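Long-range contacts in pirin family protein (Acinetobacter baumannii, PDB 6D0P), which probably acts as a quercetin 2,3-dioxygenase of the pirin family, a metal-dependent member of the cupin superfamily: residues V61-H66 with G105-E110; F69-I74 with Q127-L132. All coordinates share one frame; numbering follows the deposited sequence.

Interaction 1: residues V61-H66 with G105-E110. With MN (manganese (II) ion), chain G.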
loop_
_atom_site.group_PDB
_atom_site.type_symbol
_atom_site.label_atom_id
_atom_site.label_comp_id
_atom_site.label_asym_id
_atom_site.label_seq_id
_atom_site.Cartn_x
_atom_site.Cartn_y
_atom_site.Cartn_z
ATOM N N VAL A 61 -6.039 15.580 -3.594
ATOM C CA VAL A 61 -5.082 15.917 -4.621
ATOM C C VAL A 61 -5.794 15.943 -5.979
ATOM O O VAL A 61 -6.604 15.071 -6.299
ATOM C CB VAL A 61 -3.893 14.935 -4.575
ATOM C CG1 VAL A 61 -4.297 13.539 -5.020
ATOM C CG2 VAL A 61 -2.709 15.430 -5.384
ATOM N N GLY A 62 -5.480 16.957 -6.767
ATOM C CA GLY A 62 -6.043 17.115 -8.067
ATOM C C GLY A 62 -5.417 16.172 -9.090
ATOM O O GLY A 62 -4.534 15.345 -8.779
ATOM N N SER A 63 -5.927 16.335 -10.301
ATOM C CA SER A 63 -5.616 15.531 -11.480
ATOM C C SER A 63 -4.108 15.280 -11.602
ATOM O O SER A 63 -3.331 16.196 -11.636
ATOM C CB SER A 63 -6.147 16.198 -12.707
ATOM O OG SER A 63 -5.904 15.386 -13.828
ATOM N N HIS A 64 -3.720 14.013 -11.655
ATOM C CA HIS A 64 -2.335 13.625 -11.810
ATOM C C HIS A 64 -2.291 12.275 -12.535
ATOM O O HIS A 64 -3.222 11.492 -12.458
ATOM C CB HIS A 64 -1.610 13.539 -10.459
ATOM C CG HIS A 64 -2.189 12.522 -9.534
ATOM N ND1 HIS A 64 -3.272 12.801 -8.730
ATOM C CD2 HIS A 64 -1.837 11.240 -9.269
ATOM C CE1 HIS A 64 -3.572 11.731 -8.017
ATOM N NE2 HIS A 64 -2.711 10.757 -8.333
ATOM N N PRO A 65 -1.202 12.016 -13.239
ATOM C CA PRO A 65 -1.072 10.783 -13.964
ATOM C C PRO A 65 -0.296 9.684 -13.232
ATOM O O PRO A 65 0.450 9.966 -12.280
ATOM C CB PRO A 65 -0.280 11.198 -15.211
ATOM C CG PRO A 65 0.635 12.268 -14.698
ATOM C CD PRO A 65 -0.200 12.996 -13.670
ATOM N N HIS A 66 -0.498 8.455 -13.702
ATOM C CA HIS A 66 0.296 7.296 -13.293
ATOM C C HIS A 66 0.487 6.398 -14.508
ATOM O O HIS A 66 -0.437 6.273 -15.348
ATOM C CB HIS A 66 -0.369 6.447 -12.192
ATOM C CG HIS A 66 -0.591 7.134 -10.893
ATOM N ND1 HIS A 66 0.465 7.551 -10.100
ATOM C CD2 HIS A 66 -1.727 7.398 -10.205
ATOM C CE1 HIS A 66 -0.025 8.098 -8.990
ATOM N NE2 HIS A 66 -1.370 7.991 -9.021
ATOM N N GLY A 105 -1.762 3.730 -18.472
ATOM C CA GLY A 105 -1.953 5.085 -18.017
ATOM C C GLY A 105 -3.348 5.387 -17.484
ATOM O O GLY A 105 -4.342 4.827 -17.921
ATOM N N VAL A 106 -3.369 6.274 -16.514
ATOM C CA VAL A 106 -4.569 6.803 -15.929
ATOM C C VAL A 106 -4.270 8.251 -15.536
ATOM O O VAL A 106 -3.122 8.598 -15.182
ATOM C CB VAL A 106 -5.024 5.980 -14.699
ATOM C CG1 VAL A 106 -4.018 6.064 -13.566
ATOM C CG2 VAL A 106 -6.392 6.397 -14.190
ATOM N N LEU A 107 -5.309 9.072 -15.590
ATOM C CA LEU A 107 -5.266 10.436 -15.080
ATOM C C LEU A 107 -6.414 10.547 -14.072
ATOM O O LEU A 107 -7.592 10.377 -14.469
ATOM C CB LEU A 107 -5.432 11.419 -16.237
ATOM C CG LEU A 107 -5.242 12.884 -15.877
ATOM C CD1 LEU A 107 -3.779 13.187 -15.602
ATOM C CD2 LEU A 107 -5.761 13.784 -16.988
ATOM N N HIS A 108 -6.100 10.794 -12.800
ATOM C CA HIS A 108 -7.152 10.784 -11.798
ATOM C C HIS A 108 -6.897 11.786 -10.674
ATOM O O HIS A 108 -5.810 12.359 -10.516
ATOM C CB HIS A 108 -7.367 9.345 -11.304
ATOM C CG HIS A 108 -6.386 8.826 -10.305
ATOM N ND1 HIS A 108 -6.712 7.803 -9.439
ATOM C CD2 HIS A 108 -5.138 9.216 -9.972
ATOM C CE1 HIS A 108 -5.672 7.567 -8.648
ATOM N NE2 HIS A 108 -4.710 8.423 -8.950
ATOM N N GLU A 109 -7.968 11.992 -9.915
ATOM C CA GLU A 109 -7.958 12.803 -8.735
ATOM C C GLU A 109 -8.416 11.920 -7.566
ATOM O O GLU A 109 -9.164 10.957 -7.766
ATOM C CB GLU A 109 -8.870 14.018 -8.893
ATOM C CG GLU A 109 -10.317 13.635 -9.107
ATOM C CD GLU A 109 -11.257 14.794 -9.389
ATOM O OE1 GLU A 109 -12.443 14.702 -8.971
ATOM O OE2 GLU A 109 -10.804 15.781 -10.013
ATOM N N GLU A 110 -7.943 12.249 -6.372
ATOM C CA GLU A 110 -8.249 11.517 -5.139
ATOM C C GLU A 110 -8.542 12.561 -4.057
ATOM O O GLU A 110 -7.707 13.407 -3.752
ATOM C CB GLU A 110 -7.083 10.603 -4.718
ATOM C CG GLU A 110 -6.723 9.529 -5.737
ATOM C CD GLU A 110 -5.385 8.804 -5.552
ATOM O OE1 GLU A 110 -4.321 9.311 -6.047
ATOM O OE2 GLU A 110 -5.409 7.705 -4.960
HETATM MN MN MN G . -2.897 8.724 -7.640
HETATM O O HOH W 1 -8.852 17.220 -10.476
HETATM O O HOH W 2 -3.422 6.548 -6.610
HETATM O O HOH W 3 -1.388 8.714 -6.005
#
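His64 and His66 meet His108 and Glu110 at a manganese ion, each giving one atom to it. NE2 of His64 lies 2.2 Å from the manganese, NE2 of His66 and OE1 of Glu110 bind at the same length, and NE2 of His108 is marginally longer at 2.3 Å; two waters bring the ligand count to six. The imidazole rings are turned well apart: an edge of His108 points toward the face of His64, off centre, with the planes at 63°. Glu110 comes in across the end of His64, its carboxylate nearly coplanar with that ring. Its other oxygen, OE2, accepts a hydrogen bond from Gln127 and a weak one from a metal-bound water, which limits rotation of the carboxylate.

Three histidines and a glutamate on neighbouring strands are the classic cupin metal site, here in the N-terminal cupin domain of a pirin; a single iron per subunit is the predicted cofactor.

Backbone hydrogen bonds bring the ligands together. Val61 pairs with Glu110, His64 with His108 and His66 with Val106, all antiparallel hydrogen-bonded pairs, and the register slips by one between Val61 and His64. This beta bulge coincides with the corner at Ser63. A second-shell bond spans the corner: with CG of His64 between the backbone N and the carbonyl carbon (chi1 62°), ND1 donates to Gly62 O at 2.8 Å, nearly straight and in the ring plane, fixing the ring's rotation.

Apolar contact occupies the other face, where Pro65 CB sits 4.0 Å from Leu107 CD1 and Phe281 of helix 271-282 touches both residues.

Interaction 2: residues F69-I74 with Q127-L132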
loop_
_atom_site.group_PDB
_atom_site.type_symbol
_atom_site.label_atom_id
_atom_site.label_comp_id
_atom_site.label_asym_id
_atom_site.label_seq_id
_atom_site.Cartn_x
_atom_site.Cartn_y
_atom_site.Cartn_z
ATOM N N PHE A 69 2.493 0.893 -13.010
ATOM C CA PHE A 69 2.418 0.191 -11.743
ATOM C C PHE A 69 0.990 0.261 -11.213
ATOM O O PHE A 69 0.064 0.700 -11.928
ATOM C CB PHE A 69 3.452 0.787 -10.773
ATOM C CG PHE A 69 3.230 2.240 -10.494
ATOM C CD1 PHE A 69 3.676 3.207 -11.378
ATOM C CD2 PHE A 69 2.569 2.641 -9.352
ATOM C CE1 PHE A 69 3.463 4.552 -11.120
ATOM C CE2 PHE A 69 2.354 3.989 -9.100
ATOM C CZ PHE A 69 2.790 4.935 -9.987
ATOM N N GLU A 70 0.811 -0.224 -9.989
ATOM C CA GLU A 70 -0.493 -0.251 -9.353
ATOM C C GLU A 70 -0.468 0.571 -8.066
ATOM O O GLU A 70 0.575 0.651 -7.412
ATOM C CB GLU A 70 -0.892 -1.678 -8.991
ATOM C CG GLU A 70 -0.734 -2.658 -10.124
ATOM C CD GLU A 70 -1.359 -4.015 -9.854
ATOM O OE1 GLU A 70 -0.822 -4.760 -8.995
ATOM O OE2 GLU A 70 -2.406 -4.297 -10.463
ATOM N N THR A 71 -1.601 1.197 -7.725
ATOM C CA THR A 71 -1.730 1.904 -6.446
ATOM C C THR A 71 -2.825 1.212 -5.653
ATOM O O THR A 71 -3.913 0.889 -6.188
ATOM C CB THR A 71 -1.995 3.418 -6.574
ATOM O OG1 THR A 71 -3.287 3.630 -7.151
ATOM C CG2 THR A 71 -0.950 4.114 -7.418
ATOM N N VAL A 72 -2.530 0.938 -4.397
ATOM C CA VAL A 72 -3.471 0.278 -3.525
ATOM C C VAL A 72 -3.819 1.256 -2.413
ATOM O O VAL A 72 -2.923 1.679 -1.666
ATOM C CB VAL A 72 -2.902 -1.025 -2.953
ATOM C CG1 VAL A 72 -3.939 -1.752 -2.111
ATOM C CG2 VAL A 72 -2.351 -1.927 -4.051
ATOM N N THR A 73 -5.092 1.613 -2.308
ATOM C CA THR A 73 -5.530 2.538 -1.274
ATOM C C THR A 73 -6.384 1.760 -0.271
ATOM O O THR A 73 -7.372 1.106 -0.656
ATOM C CB THR A 73 -6.276 3.726 -1.893
ATOM O OG1 THR A 73 -5.418 4.342 -2.858
ATOM C CG2 THR A 73 -6.698 4.761 -0.876
ATOM N N ILE A 74 -5.992 1.827 0.989
ATOM C CA ILE A 74 -6.636 1.103 2.070
ATOM C C ILE A 74 -7.176 2.137 3.056
ATOM O O ILE A 74 -6.395 2.847 3.672
ATOM C CB ILE A 74 -5.616 0.158 2.742
ATOM C CG1 ILE A 74 -4.922 -0.773 1.742
ATOM C CG2 ILE A 74 -6.253 -0.621 3.895
ATOM C CD1 ILE A 74 -3.746 -1.546 2.357
ATOM N N GLN A 127 -1.503 4.246 1.356
ATOM C CA GLN A 127 -1.373 4.072 -0.094
ATOM C C GLN A 127 -0.052 3.341 -0.366
ATOM O O GLN A 127 1.034 3.765 0.076
ATOM C CB GLN A 127 -1.488 5.359 -0.923
ATOM C CG GLN A 127 -1.404 5.051 -2.431
ATOM C CD GLN A 127 -1.859 6.157 -3.360
ATOM O OE1 GLN A 127 -1.044 6.759 -4.077
ATOM N NE2 GLN A 127 -3.165 6.440 -3.346
ATOM N N LEU A 128 -0.180 2.207 -1.046
ATOM C CA LEU A 128 0.917 1.344 -1.404
ATOM C C LEU A 128 1.039 1.275 -2.929
ATOM O O LEU A 128 0.040 1.022 -3.630
ATOM C CB LEU A 128 0.615 -0.047 -0.832
ATOM C CG LEU A 128 1.540 -1.183 -1.271
ATOM C CD1 LEU A 128 2.890 -1.055 -0.604
ATOM C CD2 LEU A 128 0.944 -2.537 -0.922
ATOM N N TRP A 129 2.224 1.505 -3.456
ATOM C CA TRP A 129 2.469 1.321 -4.867
ATOM C C TRP A 129 3.126 -0.053 -5.057
ATOM O O TRP A 129 4.087 -0.360 -4.352
ATOM C CB TRP A 129 3.379 2.405 -5.404
ATOM C CG TRP A 129 2.811 3.786 -5.433
ATOM C CD1 TRP A 129 1.663 4.255 -4.850
ATOM C CD2 TRP A 129 3.456 4.923 -6.024
ATOM N NE1 TRP A 129 1.522 5.590 -5.109
ATOM C CE2 TRP A 129 2.606 6.030 -5.824
ATOM C CE3 TRP A 129 4.627 5.092 -6.771
ATOM C CZ2 TRP A 129 2.927 7.298 -6.305
ATOM C CZ3 TRP A 129 4.938 6.343 -7.259
ATOM C CH2 TRP A 129 4.108 7.434 -7.009
ATOM N N VAL A 130 2.619 -0.817 -5.997
ATOM C CA VAL A 130 3.117 -2.139 -6.342
ATOM C C VAL A 130 3.574 -2.122 -7.800
ATOM O O VAL A 130 2.813 -1.724 -8.715
ATOM C CB VAL A 130 2.048 -3.219 -6.130
ATOM C CG1 VAL A 130 2.581 -4.611 -6.433
ATOM C CG2 VAL A 130 1.475 -3.163 -4.719
ATOM N N ASN A 131 4.767 -2.635 -8.031
ATOM C CA ASN A 131 5.328 -2.644 -9.360
ATOM C C ASN A 131 4.724 -3.783 -10.183
ATOM O O ASN A 131 4.219 -4.754 -9.657
ATOM C CB ASN A 131 6.855 -2.759 -9.324
ATOM C CG ASN A 131 7.541 -2.119 -10.520
ATOM O OD1 ASN A 131 6.879 -1.618 -11.440
ATOM N ND2 ASN A 131 8.878 -2.083 -10.493
ATOM N N LEU A 132 4.756 -3.600 -11.488
ATOM C CA LEU A 132 4.346 -4.623 -12.445
ATOM C C LEU A 132 5.562 -5.217 -13.172
ATOM O O LEU A 132 6.542 -4.513 -13.471
ATOM C CB LEU A 132 3.409 -3.970 -13.463
ATOM C CG LEU A 132 2.033 -3.564 -12.929
ATOM C CD1 LEU A 132 1.301 -2.668 -13.912
ATOM C CD2 LEU A 132 1.218 -4.795 -12.605
#
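Phe69 brings CE2 over one face of Trp129, offset toward the rim and 3.4 Å from Trp129 CD2. The rings tilt 31° from each other, and CE2 and CZ make the close approach, CE2 over CD2 and CE3 of the indole. Phe69 reaches there because CG sits between its backbone N and carbonyl carbon (chi1 60°), which stands the ring out from the sheet, beside the indole of Trp129. Further along the indole, Thr71 sets its methyl over the five-membered ring, CG2 standing 4.0 Å from the centroid in a CH-pi contact.

The indole's polar edge is held as well. Trp129 NE1 donates to Gln127 OE1 at 3.0 Å, almost in the ring plane. With CG anti to the backbone N and the chain extended, Gln127 carries its amide alongside the indole, and NE2 donates across the strands to Thr73 OG1 at 3.1 Å, bent to 140°. The same NE2 also serves Glu110.

On the reverse face Val72 meets Leu128 and Val130, its CG2 lying 4.1 Å from Val130 CG2, while Leu132 CD2 rests against the aliphatic part of Glu70. The buried Glu70 carboxylate is taken up by Thr101 and Trp99 of the neighbouring strand 97-101. Four backbone hydrogen bonds, in the pairs Glu70–Val130 and Val72–Leu128, join the antiparallel strands in a sheet of the cupin barrel.

The chemistry thus differs by face: one packs Leu128 and Val130 toward strand 183-190 and Val72 toward strand 97-101, whereas the opposite face ties an aromatic patch to a glutamine amide that donates to a metal-binding carboxylate and could steady its orientation.

Overall arrangement
Both interactions lie in the same pirin cupin domain, their centres about 14 Å apart, and their segments alternate along the chain: 61-66, 69-74, 105-110, then 127-132. Interaction 1 belongs to a smaller antiparallel sheet toward the periphery of the chain, interaction 2 to a seven-stranded antiparallel sheet near its centre. Strand 64-66 runs on closely into strand 69-75, so the two sheets are joined by a short connection. They face each other across the metal: the Gln127-Glu110 bond crosses from one sheet to the other, and His66 packs against Phe69, Thr71 and Trp129. One sheet therefore supplies the manganese ligands, while the other lines the far side of the site with second-shell groups.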